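Local structure of thioredoxin family protein (Pseudomonas aeruginosa, 1Z6N) at residues Cys66-Ile71 with Ala143-Gly148; Phe78-Arg81 with Glu87-Ile90; Gly125-Arg130 with Ile155-Ala160; Gln132-Gly137 with Gly148-His153. The protein is of unknown function, but its thioredoxin-like fold is consistent with a role in thiol-disulfide chemistry, and it can bind a magnesium ion. All blocks are in the same frame, centred on the assembly; numbering follows the deposited sequence.

Interaction 1 (Cys66-Ile71 with Ala143-Gly148)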
loop_
_atom_site.group_PDB
_atom_site.type_symbol
_atom_site.label_atom_id
_atom_site.label_comp_id
_atom_site.label_asym_id
_atom_site.label_seq_id
_atom_site.Cartn_x
_atom_site.Cartn_y
_atom_site.Cartn_z
ATOM N N CYS A 66 2.694 4.548 12.021
ATOM C CA CYS A 66 1.264 4.555 11.697
ATOM C C CYS A 66 0.736 3.121 11.578
ATOM O O CYS A 66 1.207 2.375 10.730
ATOM C CB CYS A 66 1.062 5.308 10.385
ATOM S SG CYS A 66 -0.614 5.116 9.764
ATOM N N PRO A 67 -0.218 2.720 12.451
ATOM C CA PRO A 67 -0.773 1.363 12.374
ATOM C C PRO A 67 -1.376 1.032 11.024
ATOM O O PRO A 67 -1.256 -0.108 10.559
ATOM C CB PRO A 67 -1.855 1.364 13.471
ATOM C CG PRO A 67 -1.296 2.287 14.471
ATOM C CD PRO A 67 -0.749 3.432 13.626
ATOM N N ASP A 68 -1.992 2.025 10.378
ATOM C CA ASP A 68 -2.583 1.801 9.061
ATOM C C ASP A 68 -1.490 1.502 8.028
ATOM O O ASP A 68 -1.708 0.721 7.108
ATOM C CB ASP A 68 -3.418 3.000 8.616
ATOM C CG ASP A 68 -4.553 3.274 9.557
ATOM O OD1 ASP A 68 -5.421 2.387 9.676
ATOM O OD2 ASP A 68 -4.565 4.346 10.199
ATOM N N CYS A 69 -0.324 2.133 8.170
ATOM C CA CYS A 69 0.823 1.801 7.312
ATOM C C CYS A 69 1.371 0.414 7.621
ATOM O O CYS A 69 1.671 -0.353 6.704
ATOM C CB CYS A 69 1.940 2.828 7.462
ATOM S SG CYS A 69 1.473 4.451 6.805
ATOM N N GLN A 70 1.517 0.087 8.902
ATOM C CA GLN A 70 2.023 -1.242 9.263
ATOM C C GLN A 70 1.172 -2.353 8.642
ATOM O O GLN A 70 1.694 -3.318 8.076
ATOM C CB GLN A 70 2.082 -1.415 10.783
ATOM C CG GLN A 70 3.018 -0.433 11.471
ATOM C CD GLN A 70 2.718 -0.294 12.942
ATOM O OE1 GLN A 70 1.845 -0.997 13.486
ATOM N NE2 GLN A 70 3.430 0.612 13.606
ATOM N N ILE A 71 -0.143 -2.194 8.754
ATOM C CA ILE A 71 -1.113 -3.175 8.251
ATOM C C ILE A 71 -1.090 -3.233 6.737
ATOM O O ILE A 71 -0.802 -4.266 6.150
ATOM C CB ILE A 71 -2.524 -2.838 8.743
ATOM C CG1 ILE A 71 -2.594 -3.004 10.270
ATOM C CG2 ILE A 71 -3.572 -3.730 8.061
ATOM C CD1 ILE A 71 -3.784 -2.306 10.935
ATOM N N ALA A 143 -11.901 -2.894 14.778
ATOM C CA ALA A 143 -11.302 -3.910 15.622
ATOM C C ALA A 143 -10.690 -5.037 14.796
ATOM O O ALA A 143 -9.513 -5.341 14.949
ATOM C CB ALA A 143 -12.322 -4.456 16.634
ATOM N N ALA A 144 -11.492 -5.630 13.910
ATOM C CA ALA A 144 -11.036 -6.730 13.054
ATOM C C ALA A 144 -9.942 -6.272 12.094
ATOM O O ALA A 144 -8.969 -6.985 11.847
ATOM C CB ALA A 144 -12.196 -7.299 12.274
ATOM N N TYR A 145 -10.113 -5.072 11.551
ATOM C CA TYR A 145 -9.081 -4.463 10.723
ATOM C C TYR A 145 -7.736 -4.280 11.457
ATOM O O TYR A 145 -6.690 -4.688 10.937
ATOM C CB TYR A 145 -9.586 -3.138 10.158
ATOM C CG TYR A 145 -8.496 -2.236 9.647
ATOM C CD1 TYR A 145 -7.826 -2.529 8.460
ATOM C CD2 TYR A 145 -8.141 -1.090 10.352
ATOM C CE1 TYR A 145 -6.817 -1.690 7.986
ATOM C CE2 TYR A 145 -7.133 -0.247 9.884
ATOM C CZ TYR A 145 -6.480 -0.560 8.703
ATOM O OH TYR A 145 -5.488 0.274 8.223
ATOM N N LYS A 146 -7.771 -3.676 12.653
ATOM C CA LYS A 146 -6.545 -3.410 13.440
ATOM C C LYS A 146 -5.887 -4.723 13.863
ATOM O O LYS A 146 -4.682 -4.774 14.149
ATOM C CB LYS A 146 -6.842 -2.553 14.674
ATOM C CG LYS A 146 -7.107 -1.077 14.403
ATOM C CD LYS A 146 -7.563 -0.360 15.680
ATOM C CE LYS A 146 -8.069 1.052 15.404
ATOM N NZ LYS A 146 -8.737 1.598 16.626
ATOM N N ALA A 147 -6.690 -5.782 13.893
ATOM C CA ALA A 147 -6.216 -7.136 14.135
ATOM C C ALA A 147 -5.721 -7.868 12.879
ATOM O O ALA A 147 -5.291 -9.018 12.962
ATOM C CB ALA A 147 -7.297 -7.953 14.844
ATOM N N GLY A 148 -5.802 -7.229 11.710
ATOM C CA GLY A 148 -5.329 -7.865 10.478
ATOM C C GLY A 148 -6.320 -8.686 9.655
ATOM O O GLY A 148 -5.930 -9.398 8.723
#
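The phenol of Y145 reaches over to D68 in the first turn of helix 67-82, and the two side chains meet at about a right angle. Y145 CG lies anti to the backbone N (chi1 162°), which sends the phenol out towards that helix. The carboxylate and ring planes are 17° apart, and D68 OD1 lies at the ring's edge, in its plane. Y145 OH donates to D68 OD1 (2.6 Å), which accepts on its anti lone pair, the one turned away from OD2. R130 forms a salt bridge to the same oxygen, while N72 ND2 is hydrogen-bonded to the phenol oxygen.

I71 packs over one face of the ring. Its CD1 stands 4.2 Å from the Y145 ring centroid in a CH-pi contact, and its other branch touches the rim, I71 CG2 to Y145 CE1, at 3.8 Å. At the N-cap, C66 SG accepts from C69 N within what looks like a thioredoxin-type CxxC motif.

The contact fastens the end of helix 139-146, closed by a Schellman motif at G148, to the start of helix 67-82. I71 also touches F32 of helix 23-39, and D68 touches P112, just ahead of strand 113-117.

Interaction 2 (Phe78-Arg81 with Glu87-Ile90)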
loop_
_atom_site.group_PDB
_atom_site.type_symbol
_atom_site.label_atom_id
_atom_site.label_comp_id
_atom_site.label_asym_id
_atom_site.label_seq_id
_atom_site.Cartn_x
_atom_site.Cartn_y
_atom_site.Cartn_z
ATOM N N PHE A 78 3.668 -8.007 0.628
ATOM C CA PHE A 78 3.447 -9.430 0.358
ATOM C C PHE A 78 3.074 -9.626 -1.114
ATOM O O PHE A 78 3.622 -10.502 -1.786
ATOM C CB PHE A 78 2.397 -9.981 1.310
ATOM C CG PHE A 78 2.137 -11.455 1.155
ATOM C CD1 PHE A 78 3.153 -12.394 1.346
ATOM C CD2 PHE A 78 0.858 -11.908 0.867
ATOM C CE1 PHE A 78 2.887 -13.769 1.210
ATOM C CE2 PHE A 78 0.591 -13.280 0.740
ATOM C CZ PHE A 78 1.610 -14.196 0.913
ATOM N N ALA A 79 2.199 -8.763 -1.632
ATOM C CA ALA A 79 1.802 -8.828 -3.044
ATOM C C ALA A 79 2.982 -8.614 -3.986
ATOM O O ALA A 79 3.123 -9.320 -4.979
ATOM C CB ALA A 79 0.672 -7.842 -3.350
ATOM N N GLN A 80 3.859 -7.655 -3.665
ATOM C CA GLN A 80 5.005 -7.400 -4.528
ATOM C C GLN A 80 6.020 -8.553 -4.493
ATOM O O GLN A 80 6.724 -8.806 -5.474
ATOM C CB GLN A 80 5.659 -6.063 -4.178
ATOM C CG GLN A 80 6.722 -6.118 -3.089
ATOM C CD GLN A 80 7.397 -4.772 -2.878
ATOM O OE1 GLN A 80 7.712 -4.358 -1.737
ATOM N NE2 GLN A 80 7.608 -4.060 -3.973
ATOM N N ARG A 81 6.082 -9.270 -3.372
ATOM C CA ARG A 81 6.961 -10.428 -3.283
ATOM C C ARG A 81 6.419 -11.602 -4.104
ATOM O O ARG A 81 7.192 -12.375 -4.673
ATOM C CB ARG A 81 7.194 -10.812 -1.821
ATOM C CG ARG A 81 8.062 -9.778 -1.120
ATOM C CD ARG A 81 8.443 -10.172 0.295
ATOM N NE ARG A 81 7.321 -10.085 1.227
ATOM C CZ ARG A 81 6.727 -11.140 1.781
ATOM N NH1 ARG A 81 7.143 -12.368 1.490
ATOM N NH2 ARG A 81 5.717 -10.967 2.629
ATOM N N GLU A 87 5.903 -2.970 -7.830
ATOM C CA GLU A 87 6.989 -2.481 -6.976
ATOM C C GLU A 87 6.544 -1.271 -6.154
ATOM O O GLU A 87 5.961 -0.342 -6.720
ATOM C CB GLU A 87 8.209 -2.049 -7.802
ATOM C CG GLU A 87 9.426 -1.710 -6.906
ATOM C CD GLU A 87 10.662 -1.160 -7.643
ATOM O OE1 GLU A 87 10.691 -1.138 -8.889
ATOM O OE2 GLU A 87 11.612 -0.741 -6.939
ATOM N N LEU A 88 6.850 -1.286 -4.851
ATOM C CA LEU A 88 6.556 -0.174 -3.927
ATOM C C LEU A 88 7.795 0.656 -3.692
ATOM O O LEU A 88 8.885 0.104 -3.539
ATOM C CB LEU A 88 6.144 -0.683 -2.527
ATOM C CG LEU A 88 4.765 -1.234 -2.208
ATOM C CD1 LEU A 88 4.523 -2.521 -2.981
ATOM C CD2 LEU A 88 4.647 -1.492 -0.712
ATOM N N ALA A 89 7.607 1.977 -3.610
ATOM C CA ALA A 89 8.648 2.860 -3.062
ATOM C C ALA A 89 7.934 3.816 -2.137
ATOM O O ALA A 89 6.838 4.299 -2.462
ATOM C CB ALA A 89 9.343 3.619 -4.157
ATOM N N ILE A 90 8.550 4.114 -0.995
ATOM C CA ILE A 90 7.839 4.834 0.079
ATOM C C ILE A 90 8.546 6.139 0.447
ATOM O O ILE A 90 9.739 6.148 0.760
ATOM C CB ILE A 90 7.749 3.935 1.332
ATOM C CG1 ILE A 90 7.004 2.636 0.971
ATOM C CG2 ILE A 90 6.993 4.615 2.459
ATOM C CD1 ILE A 90 7.377 1.421 1.865
#
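Q80, on helix 67-82, leans against L88 on strand 86-91. These are the last two elements of the beta-alpha-beta unit formed by strand 56-61, helix 67-82 and strand 86-91, part of the thioredoxin-like fold. The Q80 CB already lies 3.9 Å from L88 CD1. From there CG takes the position between the backbone N and the carbonyl carbon (chi1 88°), and the chain then runs extended, which carries the amide across to the strand. CD comes to 3.7 Å from L88 CD1, so the flat end of the glutamine rests on that methyl. The amide passes on to the backbone, where the atom modelled as Q80 NE2 lies 3.0 Å from L88 N and 3.4 Å from E87 CA; the amide is probably turned over in the model, and turned back it may make a hydrogen bond to L88 N.

E87 sends its side chain the other way, towards F8 of helix 4-10. It lies about 6 Å, side chain to side chain, from D13, which has been seen to bind magnesium, though not in this chain. Backbone bonds from E87 and A89 to Y56, L58 and V60 hold this outermost strand in the sheet, and L88 packs on L58. The leucine offers a single methyl to the glutamine, and its CB comes no nearer than 4.0 Å to the terminal amide of Q80, at the atom modelled as NE2.

Interaction 3 (Gly125-Arg130 with Ile155-Ala160)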
loop_
_atom_site.group_PDB
_atom_site.type_symbol
_atom_site.label_atom_id
_atom_site.label_comp_id
_atom_site.label_asym_id
_atom_site.label_seq_id
_atom_site.Cartn_x
_atom_site.Cartn_y
_atom_site.Cartn_z
ATOM N N GLY A 125 -4.959 5.351 -10.122
ATOM C CA GLY A 125 -5.885 5.454 -9.012
ATOM C C GLY A 125 -5.149 5.489 -7.695
ATOM O O GLY A 125 -3.914 5.529 -7.673
ATOM N N ARG A 126 -5.924 5.479 -6.612
ATOM C CA ARG A 126 -5.390 5.640 -5.266
ATOM C C ARG A 126 -6.037 4.693 -4.282
ATOM O O ARG A 126 -7.251 4.415 -4.362
ATOM C CB ARG A 126 -5.691 7.041 -4.726
ATOM C CG ARG A 126 -5.470 8.179 -5.642
ATOM C CD ARG A 126 -6.235 9.360 -5.096
ATOM N NE ARG A 126 -6.127 10.494 -5.995
ATOM C CZ ARG A 126 -6.428 11.740 -5.653
ATOM N NH1 ARG A 126 -6.852 12.013 -4.427
ATOM N NH2 ARG A 126 -6.289 12.708 -6.539
ATOM N N PHE A 127 -5.222 4.275 -3.315
ATOM C CA PHE A 127 -5.684 3.614 -2.088
ATOM C C PHE A 127 -5.374 4.598 -0.956
ATOM O O PHE A 127 -4.261 5.127 -0.889
ATOM C CB PHE A 127 -4.949 2.285 -1.910
ATOM C CG PHE A 127 -5.207 1.588 -0.593
ATOM C CD1 PHE A 127 -6.070 0.486 -0.520
ATOM C CD2 PHE A 127 -4.566 2.011 0.572
ATOM C CE1 PHE A 127 -6.281 -0.171 0.700
ATOM C CE2 PHE A 127 -4.762 1.355 1.788
ATOM C CZ PHE A 127 -5.627 0.266 1.856
ATOM N N VAL A 128 -6.341 4.872 -0.085
ATOM C CA VAL A 128 -6.146 5.913 0.922
ATOM C C VAL A 128 -6.500 5.398 2.313
ATOM O O VAL A 128 -7.686 5.152 2.611
ATOM C CB VAL A 128 -6.976 7.203 0.634
ATOM C CG1 VAL A 128 -6.601 8.292 1.638
ATOM C CG2 VAL A 128 -6.785 7.693 -0.807
ATOM N N GLU A 129 -5.457 5.230 3.133
ATOM C CA GLU A 129 -5.564 4.886 4.552
ATOM C C GLU A 129 -5.992 3.448 4.883
ATOM O O GLU A 129 -5.252 2.730 5.563
ATOM C CB GLU A 129 -6.423 5.903 5.319
ATOM C CG GLU A 129 -6.157 5.906 6.823
ATOM C CD GLU A 129 -6.826 7.059 7.560
ATOM O OE1 GLU A 129 -7.988 7.372 7.250
ATOM O OE2 GLU A 129 -6.187 7.649 8.453
ATOM N N ARG A 130 -7.182 3.050 4.422
ATOM C CA ARG A 130 -7.751 1.755 4.768
ATOM C C ARG A 130 -8.492 1.179 3.568
ATOM O O ARG A 130 -8.945 1.948 2.720
ATOM C CB ARG A 130 -8.722 1.906 5.944
ATOM C CG ARG A 130 -8.002 2.289 7.199
ATOM C CD ARG A 130 -8.948 2.595 8.338
ATOM N NE ARG A 130 -8.162 3.193 9.407
ATOM C CZ ARG A 130 -8.536 4.216 10.169
ATOM N NH1 ARG A 130 -9.733 4.782 10.017
ATOM N NH2 ARG A 130 -7.695 4.677 11.089
ATOM N N ILE A 155 -4.777 -5.664 -0.847
ATOM C CA ILE A 155 -4.285 -6.196 -2.112
ATOM C C ILE A 155 -5.373 -6.145 -3.180
ATOM O O ILE A 155 -5.124 -5.692 -4.305
ATOM C CB ILE A 155 -3.752 -7.639 -1.960
ATOM C CG1 ILE A 155 -2.574 -7.675 -0.962
ATOM C CG2 ILE A 155 -3.332 -8.202 -3.313
ATOM C CD1 ILE A 155 -2.152 -9.101 -0.552
ATOM N N GLY A 156 -6.574 -6.610 -2.822
ATOM C CA GLY A 156 -7.725 -6.610 -3.747
ATOM C C GLY A 156 -8.062 -5.218 -4.252
ATOM O O GLY A 156 -8.335 -5.037 -5.442
ATOM N N ASP A 157 -8.033 -4.229 -3.359
ATOM C CA ASP A 157 -8.348 -2.857 -3.768
ATOM C C ASP A 157 -7.344 -2.360 -4.814
ATOM O O ASP A 157 -7.720 -1.727 -5.810
ATOM C CB ASP A 157 -8.334 -1.888 -2.582
ATOM C CG ASP A 157 -9.550 -2.015 -1.670
ATOM O OD1 ASP A 157 -10.383 -2.953 -1.830
ATOM O OD2 ASP A 157 -9.648 -1.144 -0.772
ATOM N N VAL A 158 -6.054 -2.603 -4.572
ATOM C CA VAL A 158 -5.021 -2.153 -5.514
ATOM C C VAL A 158 -5.140 -2.912 -6.835
ATOM O O VAL A 158 -5.025 -2.313 -7.909
ATOM C CB VAL A 158 -3.612 -2.281 -4.902
ATOM C CG1 VAL A 158 -2.534 -2.139 -5.968
ATOM C CG2 VAL A 158 -3.445 -1.221 -3.811
ATOM N N LEU A 159 -5.402 -4.218 -6.765
ATOM C CA LEU A 159 -5.589 -4.990 -7.996
ATOM C C LEU A 159 -6.771 -4.476 -8.809
ATOM O O LEU A 159 -6.694 -4.446 -10.041
ATOM C CB LEU A 159 -5.741 -6.498 -7.732
ATOM C CG LEU A 159 -4.481 -7.207 -7.220
ATOM C CD1 LEU A 159 -4.653 -8.716 -7.206
ATOM C CD2 LEU A 159 -3.200 -6.811 -7.982
ATOM N N ALA A 160 -7.853 -4.064 -8.143
ATOM C CA ALA A 160 -9.025 -3.526 -8.863
ATOM C C ALA A 160 -8.659 -2.291 -9.682
ATOM O O ALA A 160 -9.150 -2.105 -10.799
ATOM C CB ALA A 160 -10.175 -3.201 -7.907
#
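F127 pushes one side of its ring against D157, the two side chains meeting at about a right angle. The aspartate's CB comes in at the ring's edge, in its plane, with D157 CB to F127 CD1 at 3.9 Å. The carboxylate is turned 51° from the ring plane and approaches obliquely, D157 OD2 lying 3.8 Å from F127 CE1. That oxygen has a better partner elsewhere: it accepts a hydrogen bond from Q132 N at the start of helix 132-137, which fixes the carboxylate beside the phenylalanine. Further along the helix, V158 CG2 packs on F127 CB at 4.3 Å, nearer the root of the side chain. With F127 CG opposite its own backbone N (chi1 173°), the ring leans along the strand towards its C-terminal end and turns its CD1-CE1 side to D157.

This is a sheet-to-helix contact of the thioredoxin-like fold: strand 123-128, at the border of the four-stranded sheet, meets the C-terminal helix 151-164. Helix 67-82 packs alongside, where F127 touches N72, V158 touches L76 and I155 touches A79, while V114 and V116 of strand 113-117 meet F127 and V158 from the sheet. R126 leaves in the other direction, to the carbonyl of L104. Past the strand the chain bends in a gamma turn centred on E129, whose positive phi goes with the bond from R130 N to V128 O at 2.8 Å.

Interaction 4 (Gln132-Gly137 with Gly148-His153)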
loop_
_atom_site.group_PDB
_atom_site.type_symbol
_atom_site.label_atom_id
_atom_site.label_comp_id
_atom_site.label_asym_id
_atom_site.label_seq_id
_atom_site.Cartn_x
_atom_site.Cartn_y
_atom_site.Cartn_z
ATOM N N GLN A 132 -11.447 -0.374 1.212
ATOM C CA GLN A 132 -12.849 0.019 1.048
ATOM C C GLN A 132 -13.783 -0.760 1.983
ATOM O O GLN A 132 -14.773 -0.209 2.492
ATOM C CB GLN A 132 -13.294 -0.144 -0.417
ATOM C CG GLN A 132 -14.656 0.519 -0.728
ATOM C CD GLN A 132 -14.613 2.011 -0.444
ATOM O OE1 GLN A 132 -13.779 2.737 -0.997
ATOM N NE2 GLN A 132 -15.510 2.473 0.420
ATOM N N ALA A 133 -13.494 -2.043 2.202
ATOM C CA ALA A 133 -14.371 -2.873 3.049
ATOM C C ALA A 133 -14.324 -2.400 4.501
ATOM O O ALA A 133 -15.305 -2.528 5.236
ATOM C CB ALA A 133 -14.004 -4.365 2.958
ATOM N N VAL A 134 -13.181 -1.826 4.888
ATOM C CA VAL A 134 -13.012 -1.265 6.234
ATOM C C VAL A 134 -13.713 0.091 6.347
ATOM O O VAL A 134 -14.438 0.337 7.305
ATOM C CB VAL A 134 -11.535 -1.187 6.650
ATOM C CG1 VAL A 134 -11.417 -0.586 8.043
ATOM C CG2 VAL A 134 -10.939 -2.584 6.634
ATOM N N LEU A 135 -13.507 0.956 5.353
ATOM C CA LEU A 135 -14.270 2.200 5.264
ATOM C C LEU A 135 -15.761 1.911 5.346
ATOM O O LEU A 135 -16.488 2.559 6.112
ATOM C CB LEU A 135 -13.948 2.970 3.976
ATOM C CG LEU A 135 -12.469 3.317 3.781
ATOM C CD1 LEU A 135 -12.259 4.101 2.490
ATOM C CD2 LEU A 135 -11.907 4.079 4.986
ATOM N N ASP A 136 -16.215 0.925 4.566
ATOM C CA ASP A 136 -17.632 0.541 4.538
ATOM C C ASP A 136 -18.140 0.019 5.887
ATOM O O ASP A 136 -19.256 0.342 6.299
ATOM C CB ASP A 136 -17.890 -0.525 3.463
ATOM C CG ASP A 136 -17.803 0.019 2.046
ATOM O OD1 ASP A 136 -17.522 1.228 1.867
ATOM O OD2 ASP A 136 -18.070 -0.772 1.104
ATOM N N GLY A 137 -17.322 -0.792 6.555
ATOM C CA GLY A 137 -17.736 -1.436 7.799
ATOM C C GLY A 137 -17.876 -0.462 8.950
ATOM O O GLY A 137 -18.616 -0.714 9.903
ATOM N N GLY A 148 -5.802 -7.229 11.710
ATOM C CA GLY A 148 -5.329 -7.865 10.478
ATOM C C GLY A 148 -6.320 -8.686 9.655
ATOM O O GLY A 148 -5.930 -9.398 8.723
ATOM N N ASP A 149 -7.607 -8.569 9.946
ATOM C CA ASP A 149 -8.574 -9.404 9.241
ATOM C C ASP A 149 -8.890 -8.943 7.805
ATOM O O ASP A 149 -9.595 -9.639 7.075
ATOM C CB ASP A 149 -9.851 -9.584 10.072
ATOM C CG ASP A 149 -9.608 -10.350 11.374
ATOM O OD1 ASP A 149 -8.559 -11.013 11.510
ATOM O OD2 ASP A 149 -10.483 -10.291 12.261
ATOM N N TYR A 150 -8.351 -7.789 7.405
ATOM C CA TYR A 150 -8.605 -7.235 6.070
ATOM C C TYR A 150 -7.318 -7.012 5.264
ATOM O O TYR A 150 -7.288 -6.171 4.359
ATOM C CB TYR A 150 -9.373 -5.916 6.173
ATOM C CG TYR A 150 -10.795 -6.032 6.662
ATOM C CD1 TYR A 150 -11.087 -6.029 8.021
ATOM C CD2 TYR A 150 -11.854 -6.102 5.756
ATOM C CE1 TYR A 150 -12.384 -6.106 8.480
ATOM C CE2 TYR A 150 -13.174 -6.185 6.202
ATOM C CZ TYR A 150 -13.432 -6.195 7.566
ATOM O OH TYR A 150 -14.731 -6.276 8.007
ATOM N N LEU A 151 -6.264 -7.772 5.572
ATOM C CA LEU A 151 -5.018 -7.663 4.809
ATOM C C LEU A 151 -5.202 -7.984 3.336
ATOM O O LEU A 151 -4.701 -7.257 2.477
ATOM C CB LEU A 151 -3.918 -8.556 5.387
ATOM C CG LEU A 151 -3.201 -8.072 6.639
ATOM C CD1 LEU A 151 -2.161 -7.033 6.363
ATOM C CD2 LEU A 151 -4.152 -7.556 7.657
ATOM N N GLU A 152 -5.927 -9.059 3.033
ATOM C CA GLU A 152 -6.146 -9.433 1.643
ATOM C C GLU A 152 -6.876 -8.313 0.871
ATOM O O GLU A 152 -6.648 -8.126 -0.329
ATOM C CB GLU A 152 -6.949 -10.725 1.554
ATOM C CG GLU A 152 -8.371 -10.585 2.046
ATOM C CD GLU A 152 -9.082 -11.913 2.173
ATOM O OE1 GLU A 152 -8.485 -12.865 2.729
ATOM O OE2 GLU A 152 -10.244 -11.995 1.725
ATOM N N HIS A 153 -7.734 -7.577 1.578
ATOM C CA HIS A 153 -8.541 -6.514 0.954
ATOM C C HIS A 153 -7.701 -5.339 0.456
ATOM O O HIS A 153 -8.076 -4.691 -0.542
ATOM C CB HIS A 153 -9.617 -5.997 1.917
ATOM C CG HIS A 153 -10.547 -7.057 2.415
ATOM N ND1 HIS A 153 -10.148 -8.038 3.299
ATOM C CD2 HIS A 153 -11.860 -7.280 2.173
ATOM C CE1 HIS A 153 -11.173 -8.826 3.570
ATOM N NE2 HIS A 153 -12.227 -8.385 2.903
HETATM O O HOH W 1 -16.454 -4.615 6.544
#
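Two rings and two small side chains make this contact. One face of the Y150 ring carries V134 CG2, 3.4 Å above the plane and offset toward the rim. The methyl is 3.8 Å from the Y150 ring centroid and 23° off the normal, a CH-pi contact. The H153 ring has Y150 CD2 over the centre of one face, so Y150 turns a face to V134 and its CD2 side to the face of the H153 ring. A133 CB touches both rings obliquely, at 3.8 Å from Y150 CE2 and 3.7 Å from H153 CD2.

The valine branch is placed by its torsion, CG2 lying opposite the carbonyl carbon while CG1 is opposite the backbone N (chi1 179°). At the far end of the phenol a water bridges the segments, donating to A133 O at 2.7 Å and bonded to Y150 OH at 2.8 Å. A133 O also takes the helical bond from G137 N, so two groups hold it. On the outer side of the same helix Q132 NE2 donates to D136 OD1, meeting that oxygen from above the carboxylate plane. V134 also touches Y145, and H153 touches P131.

G148, at a positive phi, opens a type I turn through L151 into helix 151-164. Here two short helices, 132-137 and 139-146, come between the last strand of the thioredoxin-like fold and its C-terminal helix, and this contact folds the first of them back on the start of that helix.

How the interactions relate
From the N terminus, C66-I71 opens interaction 1, whose partner comes only at A143-G148. Inside that long loop interaction 2 opens and closes quickly, where the chain turns back from helix 67-82 into strand 86-91. Interaction 3 then starts at G125 and ends at A160, crossing interaction 1, and encloses interaction 4, which runs from Q132 to H153 and crosses interaction 1 as well, sharing G148 with it. Interactions 1 and 2 both use helix 67-82, at centres about 18 Å apart; interactions 3 and 4 both use helix 151-164. Together they tie both edge strands of the sheet, helix 67-82, the two short helices and the C-terminal helix into one unit.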